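Local coordinates for glutathione peroxidase-like protein (Trypanosoma brucei, PDB 3DWV) that probably reduces hydroperoxides as a glutathione peroxidase-type enzyme that draws its electrons from tryparedoxin rather than from glutathione, at residues L154-R157 and P161-R164; F27-L32 and Y130-K135; E66-L71 and A111-M116. The protein carries 1 engineered substitution. All coordinates share one frame; numbering follows the deposited sequence.

Interaction 1 of 3, residues L154-R157 and P161-R164; sequences LIDR and PVER
The carboxylate of Asp156 and the CG1 methyl of Val162 meet where the two strands part: OD2 of Asp156 rests 3.8 Å from Val162 CG1, while OD1 turns back to accept the backbone N-H groups of Asp158 and Val160 and so ties the turn of the hairpin together. Asp156 CG stands between its own backbone N and carbonyl carbon (chi1 73°), and the carboxylate then has OD1 at the turn and OD2 beside the valine. The second methyl of Val162, CG2, lies over Leu154 instead, 3.3 Å from Leu154 O and in contact with Leu154 CG. The peptide groups carry the rest of the polar contact. Val162 N donates to Leu154 O over 2.8 Å. Glu163 N adds a weak bond to the same oxygen at 3.5 Å, and a CA-H of Pro161 makes a further approach to it. In return, Leu154 N reaches Glu163 O at 2.9 Å. With Val162 and Glu163 both opposite Leu154, the pairing is a classic beta bulge, and the register shifts by one before Ile155 pairs with Pro161.

Side chains sort themselves by face. Leu154 and Glu163 lie side by side on one, CD2 of the leucine 4.2 Å from CG of the glutamate, whose chain then bends off at chi2. On the other, Ile155 CD1 turns in to Pro161 CB at 4.1 Å. This antiparallel hairpin forms one border of the central sheet, with strand 161-165 outermost and strand 49-54 flanking strand 152-155 through Leu49, Leu50 and Ile51. The Leu154 face is packed by Lys177 and Leu181 of helix 171-181, the Ile155 and Pro161 face by Tyr132 and Met133 of helix 128-136, giving the layered alpha-beta-alpha build of the thioredoxin fold.

Interaction 2 of 3, residues F27-L32 and Y130-K135; sequences FDFEVL and YEYMKK
Phe29 touches Tyr132 with the far end of its ring. Its CB is directed toward helix 128-136, and with CG anti to the carbonyl carbon (chi1 -60°) the ring extends on toward the helix, so that CE1, CE2 and CZ make the contact. CE1 grazes Tyr132 CB at 4.0 Å. On the other branch CE2 lies 3.5 Å from Tyr132 CD2 and is nearly as close to Tyr132 CG. The tip, CZ, comes to 3.3 Å from Tyr132 CB, a tight approach, and also reaches the root of the tyrosine ring at CG. The two planes are only 26° from parallel, yet the rings are slid so far apart, with centroids 5.1 Å from each other, that they barely overlap.

Tyr132 is buried and also touches Pro161 of strand 161-165, so its ring sits between the sheet's border and the loop that precedes strand 49-54. On the same helix Lys134 NZ forms a salt bridge with Glu131 OE2 and is bonded to Val121 O and Asn122 OD1, well away from the aromatic contact. No hydrogen bond joins the two segments: the contact rests on dispersion between carbon surfaces, which fixes proximity without demanding one exact direction.

Interaction 3 of 3, residues E66-L71 and A111-M116; sequences ETATTL and AEFPIM. Unlike the reference sequence in segment 66-71: Thr70 (reference Ala).
Within residues 66-71 of helix 64-75, Ala68 and Thr69 touch Phe113 and Glu112 of the loop. At the start of the segment, Glu66 acts through its carbonyl: Thr70 N and Thr70 OG1 reach Glu66 O from opposite faces of its plane. Thr67 turns to the other flank, against Val171 and Ile174 of helix 171-181 and Tyr52 of strand 49-54. Ala68 follows, its CB directed toward the loop and lying 3.8 Å from Phe113 CE2 and 3.9 Å from Phe113 CZ, an oblique approach to the ring.

Phe113 lies between this helix and strand 81-86, touching Val82 and Ala84. In the thioredoxin fold the helix is the connection of a beta-alpha-beta crossover, linking parallel strands 49-54 and 81-86. The loop runs along the outer strand, with backbone hydrogen bonds joining Pro114 and Met116 to Ala84. Ala111 CB lies over one face of the Phe113 ring, 3.5 Å above its plane and offset toward the rim.

Thr69 comes next. Its OG1, anti to the carbonyl carbon (chi1 -65°), is hydrogen-bonded to Tyr65 O one turn back and meets the phenylalanine at the edge, near the ring plane, 3.5 Å from CE2 of Phe113. The other branch, CG2, approaches Glu112 OE2 at 4.0 Å, an oxygen whose hydrogen bond is with Asn73 ND2 further along the helix. Thr70, a threonine where the reference sequence has alanine, supplies the OG1 bond of 2.8 Å to Glu66 O. Leu71 closes the segment, its side chain touching Leu50, Phe80 and Ile174.

Interactions 1 and 2 share a border of the sheet: Pro161 CD lies 3.4 Å from Tyr132 OH, and Met133 SD packs on Ile155 CD1, so helix 128-136 joins the hairpin to the N-terminal loop. Interaction 3 belongs to the other border, its centre about 17 Å from that of interaction 1 and about 19 Å from that of interaction 2, although Val31 and Leu32 touch Met116 where the loops meet. All three are partly buried. Backbone hydrogen bonds set the register at interaction 1. Interaction 2 pairs two aromatic side chains without any hydrogen bond, while interaction 3 sets one ring against an alanine methyl and a threonine hydroxyl hydrogen-bonded to its own helix.

Interaction 1 of 3, residues L154-R157 and P161-R164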
ATOM      1  N   LEU A 154      -2.440  -7.052  -2.406  1.00  9.63           N
ATOM      2  CA  LEU A 154      -2.824  -7.360  -3.781  1.00 12.11           C
ATOM      3  C   LEU A 154      -4.354  -7.371  -3.918  1.00 11.37           C
ATOM      4  O   LEU A 154      -5.046  -8.040  -3.139  1.00 12.20           O
ATOM      5  CB  LEU A 154      -2.268  -8.701  -4.196  1.00 12.76           C
ATOM      6  CG  LEU A 154      -2.435  -9.110  -5.647  1.00 12.93           C
ATOM      7  CD1 LEU A 154      -1.759  -8.202  -6.662  1.00 16.52           C
ATOM      8  CD2 LEU A 154      -1.847 -10.522  -5.805  1.00 14.97           C
ATOM      9  N   ILE A 155      -4.829  -6.597  -4.875  1.00 10.97           N
ATOM     10  CA  ILE A 155      -6.248  -6.368  -5.110  1.00 10.80           C
ATOM     11  C   ILE A 155      -6.658  -7.042  -6.431  1.00 11.81           C
ATOM     12  O   ILE A 155      -5.929  -6.880  -7.448  1.00 13.75           O
ATOM     13  CB  ILE A 155      -6.488  -4.858  -5.217  1.00 11.53           C
ATOM     14  CG1 ILE A 155      -5.836  -4.053  -4.071  1.00 12.40           C
ATOM     15  CG2 ILE A 155      -7.981  -4.604  -5.368  1.00 10.71           C
ATOM     16  CD1 ILE A 155      -6.231  -4.481  -2.671  1.00 11.91           C
ATOM     17  N   ASP A 156      -7.759  -7.773  -6.474  1.00 13.91           N
ATOM     18  CA  ASP A 156      -8.148  -8.444  -7.735  1.00 14.98           C
ATOM     19  C   ASP A 156      -8.884  -7.505  -8.683  1.00 15.86           C
ATOM     20  O   ASP A 156      -9.026  -6.311  -8.408  1.00 15.63           O
ATOM     21  CB  ASP A 156      -8.878  -9.746  -7.414  1.00 17.86           C
ATOM     22  CG  ASP A 156     -10.281  -9.605  -6.884  1.00 20.02           C
ATOM     23  OD1 ASP A 156     -10.828  -8.485  -6.927  1.00 20.39           O
ATOM     24  OD2 ASP A 156     -10.917 -10.590  -6.393  1.00 18.80           O
ATOM     25  N   ARG A 157      -9.349  -8.030  -9.822  1.00 19.50           N
ATOM     26  CA  ARG A 157     -10.084  -7.356 -10.864  1.00 21.26           C
ATOM     27  C   ARG A 157     -11.369  -6.688 -10.374  1.00 18.26           C
ATOM     28  O   ARG A 157     -11.782  -5.706 -11.021  1.00 20.39           O
ATOM     29  CB  ARG A 157     -10.481  -8.287 -12.030  1.00 23.98           C
ATOM     30  CG  ARG A 157      -9.461  -9.323 -12.461  1.00 34.62           C
ATOM     31  CD  ARG A 157      -9.792 -10.071 -13.751  1.00 42.67           C
ATOM     32  NE  ARG A 157      -9.305 -11.435 -13.873  1.00 52.68           N
ATOM     33  CZ  ARG A 157      -8.667 -12.087 -14.830  1.00 47.86           C
ATOM     34  NH1 ARG A 157      -8.326 -11.511 -15.979  1.00 45.21           N
ATOM     35  NH2 ARG A 157      -8.325 -13.379 -14.688  1.00 46.34           N
ATOM     36  N   PRO A 161      -9.291  -7.230  -1.836  1.00 15.14           N
ATOM     37  CA  PRO A 161      -7.963  -7.590  -1.311  1.00 13.91           C
ATOM     38  C   PRO A 161      -7.822  -9.110  -1.187  1.00 12.26           C
ATOM     39  O   PRO A 161      -8.659  -9.671  -0.475  1.00 15.06           O
ATOM     40  CB  PRO A 161      -7.926  -6.972   0.085  1.00 13.53           C
ATOM     41  CG  PRO A 161      -9.038  -5.966   0.092  1.00 16.77           C
ATOM     42  CD  PRO A 161     -10.096  -6.485  -0.835  1.00 15.02           C
ATOM     43  N   VAL A 162      -6.830  -9.694  -1.856  1.00 14.06           N
ATOM     44  CA  VAL A 162      -6.697 -11.153  -1.888  1.00 16.00           C
ATOM     45  C   VAL A 162      -5.391 -11.636  -1.287  1.00 14.71           C
ATOM     46  O   VAL A 162      -5.278 -12.827  -0.966  1.00 17.24           O
ATOM     47  CB  VAL A 162      -6.855 -11.649  -3.334  1.00 16.65           C
ATOM     48  CG1 VAL A 162      -8.326 -11.460  -3.725  1.00 17.19           C
ATOM     49  CG2 VAL A 162      -5.948 -10.951  -4.329  1.00 18.07           C
ATOM     50  N   GLU A 163      -4.390 -10.795  -1.113  1.00 12.89           N
ATOM     51  CA  GLU A 163      -3.158 -11.170  -0.413  1.00 13.25           C
ATOM     52  C   GLU A 163      -2.586  -9.949   0.310  1.00 13.85           C
ATOM     53  O   GLU A 163      -2.745  -8.804  -0.168  1.00 12.00           O
ATOM     54  CB  GLU A 163      -2.066 -11.721  -1.342  1.00 16.72           C
ATOM     55  CG  GLU A 163      -2.490 -12.755  -2.358  1.00 21.12           C
ATOM     56  CD  GLU A 163      -2.711 -14.160  -1.842  1.00 24.54           C
ATOM     57  OE1 GLU A 163      -2.235 -14.487  -0.725  1.00 25.51           O
ATOM     58  OE2 GLU A 163      -3.368 -14.942  -2.585  1.00 29.74           O
ATOM     59  N   ARG A 164      -1.904 -10.195   1.416  1.00 13.04           N
ATOM     60  CA  ARG A 164      -1.113  -9.198   2.134  1.00 11.17           C
ATOM     61  C   ARG A 164       0.350  -9.671   2.017  1.00 11.65           C
ATOM     62  O   ARG A 164       0.604 -10.843   2.359  1.00 13.57           O
ATOM     63  CB  ARG A 164      -1.433  -9.033   3.627  1.00 12.68           C
ATOM     64  CG  ARG A 164      -0.681  -7.920   4.331  1.00 13.40           C
ATOM     65  CD  ARG A 164      -0.584  -7.967   5.841  1.00 16.43           C
ATOM     66  NE  ARG A 164      -1.835  -7.571   6.440  1.00 20.30           N
ATOM     67  CZ  ARG A 164      -1.989  -6.846   7.552  1.00 14.28           C
ATOM     68  NH1 ARG A 164      -0.971  -6.399   8.267  1.00 15.59           N
ATOM     69  NH2 ARG A 164      -3.224  -6.579   7.928  1.00 14.30           N
TER

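Interaction 2 of 3, residues F27-L32 and Y130-K135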
ATOM      1  N   PHE A  27     -13.158   0.158  -3.876  1.00 12.75           N
ATOM      2  CA  PHE A  27     -13.722   1.298  -4.635  1.00 14.54           C
ATOM      3  C   PHE A  27     -14.843   1.954  -3.846  1.00 14.40           C
ATOM      4  O   PHE A  27     -15.438   2.937  -4.317  1.00 14.95           O
ATOM      5  CB  PHE A  27     -14.212   0.842  -6.026  1.00 15.47           C
ATOM      6  CG  PHE A  27     -13.060   0.234  -6.831  1.00 16.02           C
ATOM      7  CD1 PHE A  27     -11.959   0.997  -7.163  1.00 17.68           C
ATOM      8  CD2 PHE A  27     -13.106  -1.090  -7.226  1.00 18.63           C
ATOM      9  CE1 PHE A  27     -10.910   0.454  -7.890  1.00 13.24           C
ATOM     10  CE2 PHE A  27     -12.076  -1.645  -7.962  1.00 17.09           C
ATOM     11  CZ  PHE A  27     -10.987  -0.869  -8.281  1.00 19.18           C
ATOM     12  N   ASP A  28     -15.156   1.399  -2.681  1.00 13.84           N
ATOM     13  CA  ASP A  28     -16.136   1.994  -1.781  1.00 13.72           C
ATOM     14  C   ASP A  28     -15.517   3.123  -0.931  1.00 12.15           C
ATOM     15  O   ASP A  28     -16.258   3.667  -0.106  1.00 13.51           O
ATOM     16  CB  ASP A  28     -16.774   0.935  -0.863  1.00 15.08           C
ATOM     17  CG  ASP A  28     -17.742  -0.011  -1.535  1.00 16.43           C
ATOM     18  OD1 ASP A  28     -18.529   0.427  -2.400  1.00 27.23           O
ATOM     19  OD2 ASP A  28     -17.757  -1.212  -1.175  1.00 27.07           O
ATOM     20  N   PHE A  29     -14.220   3.409  -1.098  1.00 12.01           N
ATOM     21  CA  PHE A  29     -13.478   4.266  -0.182  1.00 12.15           C
ATOM     22  C   PHE A  29     -12.955   5.521  -0.858  1.00 13.25           C
ATOM     23  O   PHE A  29     -12.642   5.481  -2.050  1.00 16.20           O
ATOM     24  CB  PHE A  29     -12.329   3.463   0.483  1.00 11.70           C
ATOM     25  CG  PHE A  29     -12.864   2.274   1.263  1.00 12.72           C
ATOM     26  CD1 PHE A  29     -13.204   2.443   2.601  1.00 12.92           C
ATOM     27  CD2 PHE A  29     -13.049   1.007   0.705  1.00 14.11           C
ATOM     28  CE1 PHE A  29     -13.730   1.414   3.358  1.00 13.62           C
ATOM     29  CE2 PHE A  29     -13.580  -0.049   1.442  1.00 11.46           C
ATOM     30  CZ  PHE A  29     -13.946   0.155   2.786  1.00 13.60           C
ATOM     31  N   GLU A  30     -12.917   6.607  -0.058  1.00 12.10           N
ATOM     32  CA  GLU A  30     -12.468   7.919  -0.509  1.00 12.31           C
ATOM     33  C   GLU A  30     -10.961   8.023  -0.567  1.00 12.85           C
ATOM     34  O   GLU A  30     -10.321   7.687   0.466  1.00 12.60           O
ATOM     35  CB  GLU A  30     -12.965   9.014   0.470  1.00 14.74           C
ATOM     36  CG  GLU A  30     -12.663  10.400  -0.073  1.00 17.13           C
ATOM     37  CD  GLU A  30     -13.418  11.498   0.672  1.00 18.33           C
ATOM     38  OE1 GLU A  30     -13.751  11.246   1.849  1.00 17.74           O
ATOM     39  OE2 GLU A  30     -13.670  12.591   0.112  1.00 20.87           O
ATOM     40  N   VAL A  31     -10.389   8.436  -1.681  1.00 12.59           N
ATOM     41  CA  VAL A  31      -8.933   8.638  -1.800  1.00 12.49           C
ATOM     42  C   VAL A  31      -8.685   9.999  -2.401  1.00 11.75           C
ATOM     43  O   VAL A  31      -9.207  10.436  -3.443  1.00 13.97           O
ATOM     44  CB  VAL A  31      -8.306   7.495  -2.636  1.00 10.97           C
ATOM     45  CG1 VAL A  31      -6.837   7.690  -2.895  1.00 10.60           C
ATOM     46  CG2 VAL A  31      -8.544   6.111  -1.978  1.00 13.60           C
ATOM     47  N   LEU A  32      -7.806  10.732  -1.708  1.00 11.85           N
ATOM     48  CA  LEU A  32      -7.216  11.952  -2.247  1.00 13.74           C
ATOM     49  C   LEU A  32      -5.765  11.716  -2.690  1.00 14.36           C
ATOM     50  O   LEU A  32      -4.979  11.005  -2.013  1.00 13.96           O
ATOM     51  CB  LEU A  32      -7.241  13.100  -1.236  1.00 12.11           C
ATOM     52  CG  LEU A  32      -8.563  13.448  -0.552  1.00 12.22           C
ATOM     53  CD1 LEU A  32      -8.335  14.728   0.275  1.00 15.68           C
ATOM     54  CD2 LEU A  32      -9.724  13.618  -1.528  1.00 14.77           C
ATOM     55  N   TYR A 130      -7.834   1.374   4.747  1.00  8.86           N
ATOM     56  CA  TYR A 130      -6.858   0.515   5.427  1.00  9.44           C
ATOM     57  C   TYR A 130      -7.578  -0.397   6.421  1.00  9.50           C
ATOM     58  O   TYR A 130      -7.293  -1.593   6.581  1.00 10.63           O
ATOM     59  CB  TYR A 130      -5.708   1.376   6.056  1.00 10.77           C
ATOM     60  CG  TYR A 130      -4.573   1.331   5.055  1.00  9.43           C
ATOM     61  CD1 TYR A 130      -4.538   2.203   3.978  1.00 10.41           C
ATOM     62  CD2 TYR A 130      -3.570   0.389   5.188  1.00  8.77           C
ATOM     63  CE1 TYR A 130      -3.521   2.151   3.052  1.00 10.32           C
ATOM     64  CE2 TYR A 130      -2.556   0.341   4.240  1.00  8.97           C
ATOM     65  CZ  TYR A 130      -2.520   1.222   3.169  1.00 10.80           C
ATOM     66  OH  TYR A 130      -1.507   1.193   2.230  1.00 11.11           O
ATOM     67  N   GLU A 131      -8.553   0.138   7.162  1.00 11.43           N
ATOM     68  CA  GLU A 131      -9.325  -0.710   8.082  1.00 11.62           C
ATOM     69  C   GLU A 131      -9.973  -1.834   7.314  1.00 12.29           C
ATOM     70  O   GLU A 131      -9.946  -2.992   7.801  1.00 13.39           O
ATOM     71  CB  GLU A 131     -10.324   0.157   8.862  1.00 16.07           C
ATOM     72  CG  GLU A 131      -9.428   1.077   9.748  1.00 18.92           C
ATOM     73  CD  GLU A 131      -8.708   0.285  10.819  1.00 21.59           C
ATOM     74  OE1 GLU A 131      -9.380   0.213  11.892  1.00 31.36           O
ATOM     75  OE2 GLU A 131      -7.566  -0.274  10.780  1.00 18.66           O
ATOM     76  N   TYR A 132     -10.486  -1.489   6.139  1.00 10.97           N
ATOM     77  CA  TYR A 132     -11.038  -2.592   5.320  1.00 10.19           C
ATOM     78  C   TYR A 132     -10.009  -3.591   4.833  1.00 11.36           C
ATOM     79  O   TYR A 132     -10.233  -4.816   4.926  1.00 11.39           O
ATOM     80  CB  TYR A 132     -11.776  -1.930   4.136  1.00 11.07           C
ATOM     81  CG  TYR A 132     -12.199  -2.915   3.048  1.00 11.46           C
ATOM     82  CD1 TYR A 132     -13.207  -3.865   3.250  1.00 13.84           C
ATOM     83  CD2 TYR A 132     -11.572  -2.871   1.813  1.00 13.22           C
ATOM     84  CE1 TYR A 132     -13.569  -4.745   2.229  1.00 12.48           C
ATOM     85  CE2 TYR A 132     -11.905  -3.736   0.799  1.00 13.06           C
ATOM     86  CZ  TYR A 132     -12.903  -4.667   1.023  1.00 12.21           C
ATOM     87  OH  TYR A 132     -13.201  -5.510  -0.028  1.00 16.57           O
ATOM     88  N   MET A 133      -8.876  -3.159   4.236  1.00 10.12           N
ATOM     89  CA  MET A 133      -7.907  -4.119   3.709  1.00  9.17           C
ATOM     90  C   MET A 133      -7.297  -4.939   4.840  1.00 10.45           C
ATOM     91  O   MET A 133      -7.097  -6.157   4.708  1.00 12.01           O
ATOM     92  CB  MET A 133      -6.793  -3.365   2.946  1.00 11.28           C
ATOM     93  CG  MET A 133      -7.298  -2.720   1.670  1.00 11.95           C
ATOM     94  SD  MET A 133      -5.967  -2.036   0.647  1.00 12.14           S
ATOM     95  CE  MET A 133      -5.070  -0.940   1.737  1.00 13.61           C
ATOM     96  N   LYS A 134      -7.014  -4.288   5.990  1.00 10.34           N
ATOM     97  CA  LYS A 134      -6.386  -4.993   7.117  1.00 11.47           C
ATOM     98  C   LYS A 134      -7.281  -6.049   7.717  1.00 13.28           C
ATOM     99  O   LYS A 134      -6.820  -7.119   8.177  1.00 14.81           O
ATOM    100  CB  LYS A 134      -6.001  -3.978   8.210  1.00 12.18           C
ATOM    101  CG  LYS A 134      -4.834  -3.061   7.814  1.00  9.74           C
ATOM    102  CD  LYS A 134      -4.901  -1.754   8.611  1.00 14.01           C
ATOM    103  CE  LYS A 134      -4.553  -1.944  10.065  1.00 17.15           C
ATOM    104  NZ  LYS A 134      -4.657  -0.652  10.824  1.00 12.29           N
ATOM    105  N   LYS A 135      -8.601  -5.762   7.759  1.00 13.19           N
ATOM    106  CA  LYS A 135      -9.430  -6.802   8.379  0.50 12.95           C
ATOM    107  C   LYS A 135      -9.707  -7.866   7.324  1.00 13.62           C
ATOM    108  O   LYS A 135      -9.870  -9.044   7.705  1.00 12.76           O
ATOM    109  CB  LYS A 135     -10.692  -6.254   9.013  0.50 14.43           C
ATOM    110  CG  LYS A 135     -11.738  -5.703   8.062  0.50 16.25           C
ATOM    111  CD  LYS A 135     -13.128  -5.909   8.657  0.50 20.73           C
ATOM    112  CE  LYS A 135     -14.196  -5.318   7.747  0.50 21.49           C
ATOM    113  NZ  LYS A 135     -13.868  -3.889   7.470  0.50 20.79           N
TER

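Interaction 3 of 3, residues E66-L71 and A111-M116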
ATOM      1  N   GLU A  66      12.248  -1.655  -4.532  1.00 12.38           N
ATOM      2  CA  GLU A  66      12.711  -2.318  -5.743  0.50 10.86           C
ATOM      3  C   GLU A  66      11.598  -3.207  -6.287  1.00 11.31           C
ATOM      4  O   GLU A  66      11.317  -3.214  -7.477  1.00 11.83           O
ATOM      5  CB  GLU A  66      13.939  -3.183  -5.508  0.50 11.21           C
ATOM      6  CG  GLU A  66      15.229  -2.510  -5.084  0.50 14.72           C
ATOM      7  CD  GLU A  66      16.213  -3.557  -4.565  0.50 16.91           C
ATOM      8  OE1 GLU A  66      16.843  -4.254  -5.392  0.50 22.88           O
ATOM      9  OE2 GLU A  66      16.321  -3.688  -3.329  0.50 18.67           O
ATOM     10  N   THR A  67      10.976  -3.944  -5.363  0.50 11.35           N
ATOM     11  CA  THR A  67       9.903  -4.864  -5.742  0.50 11.29           C
ATOM     12  C   THR A  67       8.728  -4.111  -6.349  0.50 11.83           C
ATOM     13  O   THR A  67       8.315  -4.472  -7.452  0.50 15.39           O
ATOM     14  CB  THR A  67       9.430  -5.689  -4.543  0.50  9.29           C
ATOM     15  OG1 THR A  67      10.537  -6.517  -4.166  0.50 10.93           O
ATOM     16  CG2 THR A  67       8.329  -6.647  -4.951  0.50  9.81           C
ATOM     17  N   ALA A  68       8.236  -3.101  -5.651  1.00 13.39           N
ATOM     18  CA  ALA A  68       7.085  -2.325  -6.196  1.00 11.92           C
ATOM     19  C   ALA A  68       7.443  -1.747  -7.558  1.00 13.65           C
ATOM     20  O   ALA A  68       6.615  -1.751  -8.462  1.00 14.87           O
ATOM     21  CB  ALA A  68       6.677  -1.173  -5.289  1.00 11.44           C
ATOM     22  N   THR A  69       8.647  -1.213  -7.750  1.00 13.40           N
ATOM     23  CA  THR A  69       8.951  -0.518  -9.007  1.00 13.04           C
ATOM     24  C   THR A  69       9.089  -1.515 -10.148  1.00 11.56           C
ATOM     25  O   THR A  69       8.603  -1.311 -11.278  1.00 14.67           O
ATOM     26  CB  THR A  69      10.244   0.287  -8.818  1.00 13.17           C
ATOM     27  OG1 THR A  69      10.013   1.327  -7.816  1.00 12.29           O
ATOM     28  CG2 THR A  69      10.679   0.947 -10.112  1.00 15.21           C
ATOM     29  N   THR A  70       9.798  -2.606  -9.824  1.00 12.32           N
ATOM     30  CA  THR A  70       9.919  -3.684 -10.792  1.00 13.40           C
ATOM     31  C   THR A  70       8.561  -4.182 -11.275  1.00 12.41           C
ATOM     32  O   THR A  70       8.370  -4.327 -12.488  1.00 14.98           O
ATOM     33  CB  THR A  70      10.667  -4.884 -10.192  1.00 14.78           C
ATOM     34  OG1 THR A  70      12.000  -4.427  -9.856  1.00 17.50           O
ATOM     35  CG2 THR A  70      10.754  -6.002 -11.233  1.00 18.32           C
ATOM     36  N   LEU A  71       7.622  -4.435 -10.338  1.00 12.68           N
ATOM     37  CA  LEU A  71       6.328  -4.981 -10.774  1.00 12.72           C
ATOM     38  C   LEU A  71       5.548  -3.938 -11.549  1.00 14.63           C
ATOM     39  O   LEU A  71       4.944  -4.253 -12.593  1.00 18.04           O
ATOM     40  CB  LEU A  71       5.476  -5.436  -9.591  1.00 13.20           C
ATOM     41  CG  LEU A  71       5.992  -6.654  -8.822  1.00 13.89           C
ATOM     42  CD1 LEU A  71       5.342  -6.807  -7.449  1.00 12.10           C
ATOM     43  CD2 LEU A  71       5.782  -7.889  -9.671  1.00 15.67           C
ATOM     44  N   ALA A 111       8.658   8.191  -6.576  1.00 13.51           N
ATOM     45  CA  ALA A 111       8.467   6.970  -7.343  1.00 14.90           C
ATOM     46  C   ALA A 111       7.831   7.205  -8.720  1.00 13.87           C
ATOM     47  O   ALA A 111       7.226   8.217  -9.078  1.00 14.99           O
ATOM     48  CB  ALA A 111       7.596   6.018  -6.539  1.00 18.65           C
ATOM     49  N   GLU A 112       7.915   6.158  -9.569  1.00 15.06           N
ATOM     50  CA  GLU A 112       7.327   6.212 -10.899  1.00 16.33           C
ATOM     51  C   GLU A 112       5.818   6.001 -10.881  1.00 13.63           C
ATOM     52  O   GLU A 112       5.113   6.355 -11.832  1.00 15.25           O
ATOM     53  CB  GLU A 112       8.007   5.101 -11.689  1.00 18.00           C
ATOM     54  CG  GLU A 112       9.317   5.522 -12.340  1.00 26.72           C
ATOM     55  CD  GLU A 112       9.699   4.431 -13.345  1.00 29.76           C
ATOM     56  OE1 GLU A 112       9.033   4.352 -14.410  1.00 48.11           O
ATOM     57  OE2 GLU A 112      10.628   3.694 -12.984  1.00 29.77           O
ATOM     58  N   PHE A 113       5.330   5.404  -9.785  1.00 13.42           N
ATOM     59  CA  PHE A 113       3.900   5.061  -9.650  1.00 12.06           C
ATOM     60  C   PHE A 113       3.190   6.133  -8.842  1.00 11.47           C
ATOM     61  O   PHE A 113       3.901   6.929  -8.203  1.00 11.74           O
ATOM     62  CB  PHE A 113       3.741   3.682  -9.016  1.00 12.07           C
ATOM     63  CG  PHE A 113       4.707   3.316  -7.902  1.00 12.27           C
ATOM     64  CD1 PHE A 113       4.492   3.748  -6.612  1.00 12.93           C
ATOM     65  CD2 PHE A 113       5.837   2.563  -8.084  1.00 12.25           C
ATOM     66  CE1 PHE A 113       5.308   3.441  -5.535  1.00 11.57           C
ATOM     67  CE2 PHE A 113       6.678   2.213  -7.053  1.00 11.42           C
ATOM     68  CZ  PHE A 113       6.459   2.674  -5.745  1.00 12.62           C
ATOM     69  N   PRO A 114       1.863   6.218  -8.836  1.00 12.02           N
ATOM     70  CA  PRO A 114       1.143   7.227  -8.049  1.00 13.52           C
ATOM     71  C   PRO A 114       1.311   7.134  -6.540  1.00 12.36           C
ATOM     72  O   PRO A 114       1.247   6.068  -5.922  1.00 11.90           O
ATOM     73  CB  PRO A 114      -0.337   6.962  -8.381  1.00 14.49           C
ATOM     74  CG  PRO A 114      -0.244   6.412  -9.789  1.00 17.81           C
ATOM     75  CD  PRO A 114       0.925   5.431  -9.671  1.00 17.43           C
ATOM     76  N   ILE A 115       1.472   8.346  -5.976  1.00 11.16           N
ATOM     77  CA  ILE A 115       1.566   8.473  -4.521  0.50 11.97           C
ATOM     78  C   ILE A 115       0.410   9.359  -4.064  1.00 11.49           C
ATOM     79  O   ILE A 115       0.121  10.417  -4.633  1.00 13.56           O
ATOM     80  CB  ILE A 115       2.891   9.068  -4.035  0.50 10.37           C
ATOM     81  CG1 ILE A 115       4.108   8.335  -4.602  0.50  9.05           C
ATOM     82  CG2 ILE A 115       2.967   9.134  -2.522  0.50  8.74           C
ATOM     83  CD1 ILE A 115       5.380   9.139  -4.601  0.50  8.80           C
ATOM     84  N   MET A 116      -0.247   8.875  -3.036  1.00 11.83           N
ATOM     85  CA  MET A 116      -1.469   9.531  -2.574  1.00 12.07           C
ATOM     86  C   MET A 116      -1.149  10.522  -1.460  1.00 13.50           C
ATOM     87  O   MET A 116      -0.000  10.656  -1.005  1.00 13.34           O
ATOM     88  CB  MET A 116      -2.512   8.476  -2.181  1.00 13.03           C
ATOM     89  CG  MET A 116      -2.824   7.480  -3.310  1.00 13.99           C
ATOM     90  SD  MET A 116      -3.743   8.207  -4.693  1.00 16.34           S
ATOM     91  CE  MET A 116      -2.510   8.231  -5.992  1.00 20.71           C
TER